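Local coordinates for protein lombricine kinase (Urechis caupo, PDB 3JPZ) that probably catalyses the reversible transfer of a phosphoryl group between ATP and the guanidino compound lombricine, as a member of the phosphagen kinase family, at residues F3-A15 against H24-K36. Sequence-based numbering, arbitrary orientation.
Sequences FQNDAKANFPDYA and HLNFEMYQRLFGK
Asn10 ND2, which touches the Phe34 ring at CZ, is gripped by two acceptors of its own segment: Asp6 O at 2.8 Å and Asn5 OD1 at 3.0 Å. Both place the donor well above the acceptor's carbonyl plane. Asn10 OD1 accepts from Gly136 N of the second subunit. With these bonds holding the amide, the Asn10 and Phe34 side chains cross at about a right angle, yet amide plane and ring plane are only 26° apart. The same ring receives Ala7 over its face: Ala7 CA stands 3.8 Å from the Phe34 centroid, nearly on the ring normal, a well-centred CH-pi contact. Just past helix 7-10, Phe11 packs on helix 27-33, part of the phosphagen kinase N-terminal domain and away from the nucleotide-binding residues, forming an aromatic cluster with Phe27 and Tyr30. Phe27 turns its edge to the face of Phe11, T-shaped by the 86° between their planes. Phe11 in turn presents an edge to the Tyr30 face, off-centre, with Phe11 CD1 3.6 Å from Tyr30 CG. Phe11 CG lies anti to the Phe11 backbone N (chi1 -175°), which brings the ring's edge to Leu25 O and one face against Phe27 CA. Pro12 CD covers a face of Tyr30, 4.1 Å from the centroid, while the phenol OH is hydrogen-bonded to Asp45. Across the dimer interface, Asn5 OD1 bonds Thr134 and the Ala9 and Phe11 carbonyls bond Arg139, both of the second subunit.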
loop_
_atom_site.group_PDB
_atom_site.type_symbol
_atom_site.label_atom_id
_atom_site.label_comp_id
_atom_site.label_asym_id
_atom_site.label_seq_id
_atom_site.Cartn_x
_atom_site.Cartn_y
_atom_site.Cartn_z
ATOM N N PHE A 3 -16.424 23.092 -7.211
ATOM C CA PHE A 3 -15.998 21.699 -7.136
ATOM C C PHE A 3 -17.134 20.778 -6.718
ATOM O O PHE A 3 -17.742 20.962 -5.663
ATOM C CB PHE A 3 -14.844 21.539 -6.144
ATOM C CG PHE A 3 -14.451 20.105 -5.898
ATOM C CD1 PHE A 3 -14.571 19.545 -4.638
ATOM C CD2 PHE A 3 -13.963 19.319 -6.931
ATOM C CE1 PHE A 3 -14.206 18.239 -4.407
ATOM C CE2 PHE A 3 -13.604 18.005 -6.712
ATOM C CZ PHE A 3 -13.728 17.462 -5.446
ATOM N N GLN A 4 -17.412 19.782 -7.553
ATOM C CA GLN A 4 -18.328 18.710 -7.190
ATOM C C GLN A 4 -17.564 17.395 -7.122
ATOM O O GLN A 4 -16.896 17.007 -8.077
ATOM C CB GLN A 4 -19.470 18.611 -8.200
ATOM C CG GLN A 4 -20.570 19.623 -7.956
ATOM C CD GLN A 4 -21.487 19.793 -9.144
ATOM O OE1 GLN A 4 -21.833 20.915 -9.512
ATOM N NE2 GLN A 4 -21.888 18.678 -9.755
ATOM N N ASN A 5 -17.655 16.724 -5.982
ATOM C CA ASN A 5 -16.950 15.465 -5.786
ATOM C C ASN A 5 -17.810 14.301 -6.250
ATOM O O ASN A 5 -18.131 13.395 -5.482
ATOM C CB ASN A 5 -16.574 15.294 -4.318
ATOM C CG ASN A 5 -15.436 14.324 -4.130
ATOM O OD1 ASN A 5 -14.762 13.959 -5.092
ATOM N ND2 ASN A 5 -15.210 13.901 -2.893
ATOM N N ASP A 6 -18.168 14.335 -7.526
ATOM C CA ASP A 6 -19.173 13.445 -8.075
ATOM C C ASP A 6 -18.540 12.422 -9.024
ATOM O O ASP A 6 -17.320 12.348 -9.154
ATOM C CB ASP A 6 -20.240 14.269 -8.797
ATOM C CG ASP A 6 -19.680 15.038 -9.979
ATOM O OD1 ASP A 6 -18.450 15.005 -10.181
ATOM O OD2 ASP A 6 -20.466 15.673 -10.709
ATOM N N ALA A 7 -19.373 11.627 -9.684
ATOM C CA ALA A 7 -18.866 10.574 -10.552
ATOM C C ALA A 7 -17.936 11.124 -11.636
ATOM O O ALA A 7 -16.927 10.506 -11.962
ATOM C CB ALA A 7 -20.029 9.805 -11.178
ATOM N N LYS A 8 -18.269 12.286 -12.189
ATOM C CA LYS A 8 -17.464 12.889 -13.252
ATOM C C LYS A 8 -16.062 13.222 -12.754
ATOM O O LYS A 8 -15.061 12.914 -13.407
ATOM C CB LYS A 8 -18.136 14.166 -13.764
ATOM C CG LYS A 8 -17.474 14.781 -14.993
ATOM C CD LYS A 8 -18.119 16.116 -15.356
ATOM C CE LYS A 8 -17.391 16.814 -16.498
ATOM N NZ LYS A 8 -18.102 18.052 -16.945
ATOM N N ALA A 9 -16.003 13.858 -11.592
ATOM C CA ALA A 9 -14.740 14.271 -11.004
ATOM C C ALA A 9 -13.876 13.056 -10.657
ATOM O O ALA A 9 -12.646 13.149 -10.581
ATOM C CB ALA A 9 -15.003 15.104 -9.752
ATOM N N ASN A 10 -14.524 11.913 -10.459
ATOM C CA ASN A 10 -13.875 10.767 -9.843
ATOM C C ASN A 10 -13.584 9.603 -10.772
ATOM O O ASN A 10 -12.923 8.648 -10.377
ATOM C CB ASN A 10 -14.727 10.275 -8.682
ATOM C CG ASN A 10 -14.516 11.103 -7.430
ATOM O OD1 ASN A 10 -13.441 11.086 -6.839
ATOM N ND2 ASN A 10 -15.547 11.823 -7.016
ATOM N N PHE A 11 -14.069 9.678 -12.000
ATOM C CA PHE A 11 -13.954 8.557 -12.909
ATOM C C PHE A 11 -12.491 8.258 -13.176
ATOM O O PHE A 11 -11.737 9.144 -13.554
ATOM C CB PHE A 11 -14.687 8.863 -14.215
ATOM C CG PHE A 11 -14.734 7.709 -15.171
ATOM C CD1 PHE A 11 -15.401 6.542 -14.842
ATOM C CD2 PHE A 11 -14.123 7.801 -16.415
ATOM C CE1 PHE A 11 -15.450 5.480 -15.736
ATOM C CE2 PHE A 11 -14.173 6.749 -17.306
ATOM C CZ PHE A 11 -14.832 5.590 -16.968
ATOM N N PRO A 12 -12.076 7.008 -12.955
ATOM C CA PRO A 12 -10.689 6.645 -13.244
ATOM C C PRO A 12 -10.338 6.893 -14.697
ATOM O O PRO A 12 -11.214 6.850 -15.549
ATOM C CB PRO A 12 -10.649 5.144 -12.949
ATOM C CG PRO A 12 -11.741 4.929 -11.951
ATOM C CD PRO A 12 -12.813 5.917 -12.298
ATOM N N ASP A 13 -9.065 7.157 -14.955
ATOM C CA ASP A 13 -8.545 7.233 -16.305
ATOM C C ASP A 13 -7.949 5.878 -16.631
ATOM O O ASP A 13 -6.877 5.523 -16.140
ATOM C CB ASP A 13 -7.474 8.323 -16.410
ATOM C CG ASP A 13 -6.890 8.428 -17.800
ATOM O OD1 ASP A 13 -7.316 7.650 -18.682
ATOM O OD2 ASP A 13 -6.014 9.292 -18.014
ATOM N N TYR A 14 -8.655 5.110 -17.447
ATOM C CA TYR A 14 -8.242 3.751 -17.734
ATOM C C TYR A 14 -7.362 3.690 -18.979
ATOM O O TYR A 14 -7.112 2.619 -19.509
ATOM C CB TYR A 14 -9.460 2.836 -17.872
ATOM C CG TYR A 14 -10.027 2.431 -16.526
ATOM C CD1 TYR A 14 -11.276 2.864 -16.108
ATOM C CD2 TYR A 14 -9.286 1.639 -15.658
ATOM C CE1 TYR A 14 -11.784 2.493 -14.867
ATOM C CE2 TYR A 14 -9.783 1.271 -14.414
ATOM C CZ TYR A 14 -11.027 1.701 -14.023
ATOM O OH TYR A 14 -11.507 1.328 -12.778
ATOM N N ALA A 15 -6.898 4.845 -19.436
ATOM C CA ALA A 15 -5.974 4.884 -20.552
ATOM C C ALA A 15 -4.742 4.092 -20.158
ATOM O O ALA A 15 -4.190 4.275 -19.067
ATOM C CB ALA A 15 -5.604 6.323 -20.903
ATOM N N HIS A 24 -15.016 -2.787 -18.707
ATOM C CA HIS A 24 -16.440 -2.929 -18.398
ATOM C C HIS A 24 -17.015 -1.743 -17.627
ATOM O O HIS A 24 -18.221 -1.497 -17.667
ATOM C CB HIS A 24 -16.684 -4.222 -17.620
ATOM C CG HIS A 24 -16.337 -5.458 -18.389
ATOM N ND1 HIS A 24 -17.119 -5.938 -19.419
ATOM C CD2 HIS A 24 -15.290 -6.310 -18.285
ATOM C CE1 HIS A 24 -16.570 -7.031 -19.916
ATOM N NE2 HIS A 24 -15.461 -7.280 -19.244
ATOM N N LEU A 25 -16.155 -0.998 -16.939
ATOM C CA LEU A 25 -16.605 0.106 -16.100
ATOM C C LEU A 25 -16.549 1.408 -16.884
ATOM O O LEU A 25 -15.627 2.199 -16.723
ATOM C CB LEU A 25 -15.739 0.227 -14.841
ATOM C CG LEU A 25 -16.188 1.313 -13.860
ATOM C CD1 LEU A 25 -17.599 1.044 -13.350
ATOM C CD2 LEU A 25 -15.219 1.429 -12.704
ATOM N N ASN A 26 -17.532 1.609 -17.753
ATOM C CA ASN A 26 -17.657 2.859 -18.484
ATOM C C ASN A 26 -18.285 3.890 -17.564
ATOM O O ASN A 26 -18.816 3.535 -16.514
ATOM C CB ASN A 26 -18.497 2.661 -19.744
ATOM C CG ASN A 26 -19.872 2.102 -19.449
ATOM O OD1 ASN A 26 -20.483 2.423 -18.433
ATOM N ND2 ASN A 26 -20.370 1.266 -20.346
ATOM N N PHE A 27 -18.224 5.161 -17.949
ATOM C CA PHE A 27 -18.630 6.235 -17.052
ATOM C C PHE A 27 -20.047 6.076 -16.523
ATOM O O PHE A 27 -20.375 6.537 -15.428
ATOM C CB PHE A 27 -18.548 7.593 -17.735
ATOM C CG PHE A 27 -19.096 8.699 -16.887
ATOM C CD1 PHE A 27 -18.414 9.111 -15.752
ATOM C CD2 PHE A 27 -20.315 9.285 -17.185
ATOM C CE1 PHE A 27 -18.920 10.100 -14.950
ATOM C CE2 PHE A 27 -20.827 10.282 -16.386
ATOM C CZ PHE A 27 -20.131 10.691 -15.269
ATOM N N GLU A 28 -20.884 5.442 -17.325
ATOM C CA GLU A 28 -22.306 5.339 -17.041
ATOM C C GLU A 28 -22.546 4.363 -15.898
ATOM O O GLU A 28 -23.267 4.662 -14.947
ATOM C CB GLU A 28 -23.043 4.892 -18.300
ATOM C CG GLU A 28 -23.063 5.945 -19.413
ATOM C CD GLU A 28 -21.707 6.156 -20.076
ATOM O OE1 GLU A 28 -20.919 5.188 -20.184
ATOM O OE2 GLU A 28 -21.430 7.298 -20.501
ATOM N N MET A 29 -21.935 3.189 -15.998
ATOM C CA MET A 29 -21.938 2.236 -14.903
ATOM C C MET A 29 -21.342 2.896 -13.665
ATOM O O MET A 29 -21.912 2.825 -12.577
ATOM C CB MET A 29 -21.122 1.003 -15.280
ATOM C CG MET A 29 -20.961 -0.002 -14.157
ATOM S SD MET A 29 -20.018 -1.440 -14.668
ATOM C CE MET A 29 -20.941 -1.958 -16.109
ATOM N N TYR A 30 -20.197 3.544 -13.842
ATOM C CA TYR A 30 -19.529 4.224 -12.740
ATOM C C TYR A 30 -20.484 5.179 -12.049
ATOM O O TYR A 30 -20.540 5.232 -10.824
ATOM C CB TYR A 30 -18.305 4.992 -13.235
ATOM C CG TYR A 30 -17.480 5.572 -12.115
ATOM C CD1 TYR A 30 -16.743 4.746 -11.274
ATOM C CD2 TYR A 30 -17.429 6.944 -11.896
ATOM C CE1 TYR A 30 -15.984 5.268 -10.251
ATOM C CE2 TYR A 30 -16.669 7.477 -10.861
ATOM C CZ TYR A 30 -15.951 6.636 -10.048
ATOM O OH TYR A 30 -15.199 7.149 -9.018
ATOM N N GLN A 31 -21.247 5.920 -12.843
ATOM C CA GLN A 31 -22.160 6.925 -12.323
ATOM C C GLN A 31 -23.280 6.258 -11.530
ATOM O O GLN A 31 -23.675 6.736 -10.468
ATOM C CB GLN A 31 -22.734 7.742 -13.482
ATOM C CG GLN A 31 -23.384 9.058 -13.088
ATOM C CD GLN A 31 -23.791 9.877 -14.300
ATOM O OE1 GLN A 31 -24.295 9.337 -15.285
ATOM N NE2 GLN A 31 -23.572 11.184 -14.235
ATOM N N ARG A 32 -23.780 5.145 -12.049
ATOM C CA ARG A 32 -24.833 4.395 -11.380
ATOM C C ARG A 32 -24.378 3.908 -10.018
ATOM O O ARG A 32 -25.138 3.938 -9.051
ATOM C CB ARG A 32 -25.231 3.186 -12.216
ATOM C CG ARG A 32 -26.118 3.502 -13.397
ATOM C CD ARG A 32 -26.752 2.236 -13.959
ATOM N NE ARG A 32 -25.792 1.444 -14.721
ATOM C CZ ARG A 32 -25.447 1.687 -15.980
ATOM N NH1 ARG A 32 -25.984 2.703 -16.634
ATOM N NH2 ARG A 32 -24.565 0.907 -16.589
ATOM N N LEU A 33 -23.129 3.458 -9.958
ATOM C CA LEU A 33 -22.592 2.809 -8.770
ATOM C C LEU A 33 -21.992 3.815 -7.806
ATOM O O LEU A 33 -21.824 3.529 -6.620
ATOM C CB LEU A 33 -21.540 1.776 -9.187
ATOM C CG LEU A 33 -22.131 0.771 -10.168
ATOM C CD1 LEU A 33 -21.060 -0.125 -10.787
ATOM C CD2 LEU A 33 -23.177 -0.054 -9.454
ATOM N N PHE A 34 -21.683 4.999 -8.318
ATOM C CA PHE A 34 -21.110 6.062 -7.500
ATOM C C PHE A 34 -22.172 6.548 -6.520
ATOM O O PHE A 34 -23.293 6.843 -6.913
ATOM C CB PHE A 34 -20.636 7.211 -8.392
ATOM C CG PHE A 34 -19.692 8.156 -7.713
ATOM C CD1 PHE A 34 -18.334 7.910 -7.710
ATOM C CD2 PHE A 34 -20.159 9.294 -7.082
ATOM C CE1 PHE A 34 -17.464 8.773 -7.086
ATOM C CE2 PHE A 34 -19.289 10.163 -6.463
ATOM C CZ PHE A 34 -17.942 9.899 -6.463
ATOM N N GLY A 35 -21.827 6.606 -5.242
ATOM C CA GLY A 35 -22.785 7.020 -4.231
ATOM C C GLY A 35 -23.486 5.845 -3.576
ATOM O O GLY A 35 -24.191 6.006 -2.579
ATOM N N LYS A 36 -23.301 4.656 -4.140
ATOM C CA LYS A 36 -23.799 3.442 -3.512
ATOM C C LYS A 36 -22.822 2.975 -2.440
ATOM O O LYS A 36 -21.614 3.211 -2.523
ATOM C CB LYS A 36 -24.011 2.329 -4.537
ATOM C CG LYS A 36 -24.852 2.725 -5.731
ATOM C CD LYS A 36 -25.379 1.502 -6.463
ATOM C CE LYS A 36 -26.505 0.840 -5.678
ATOM N NZ LYS A 36 -26.872 -0.493 -6.221
#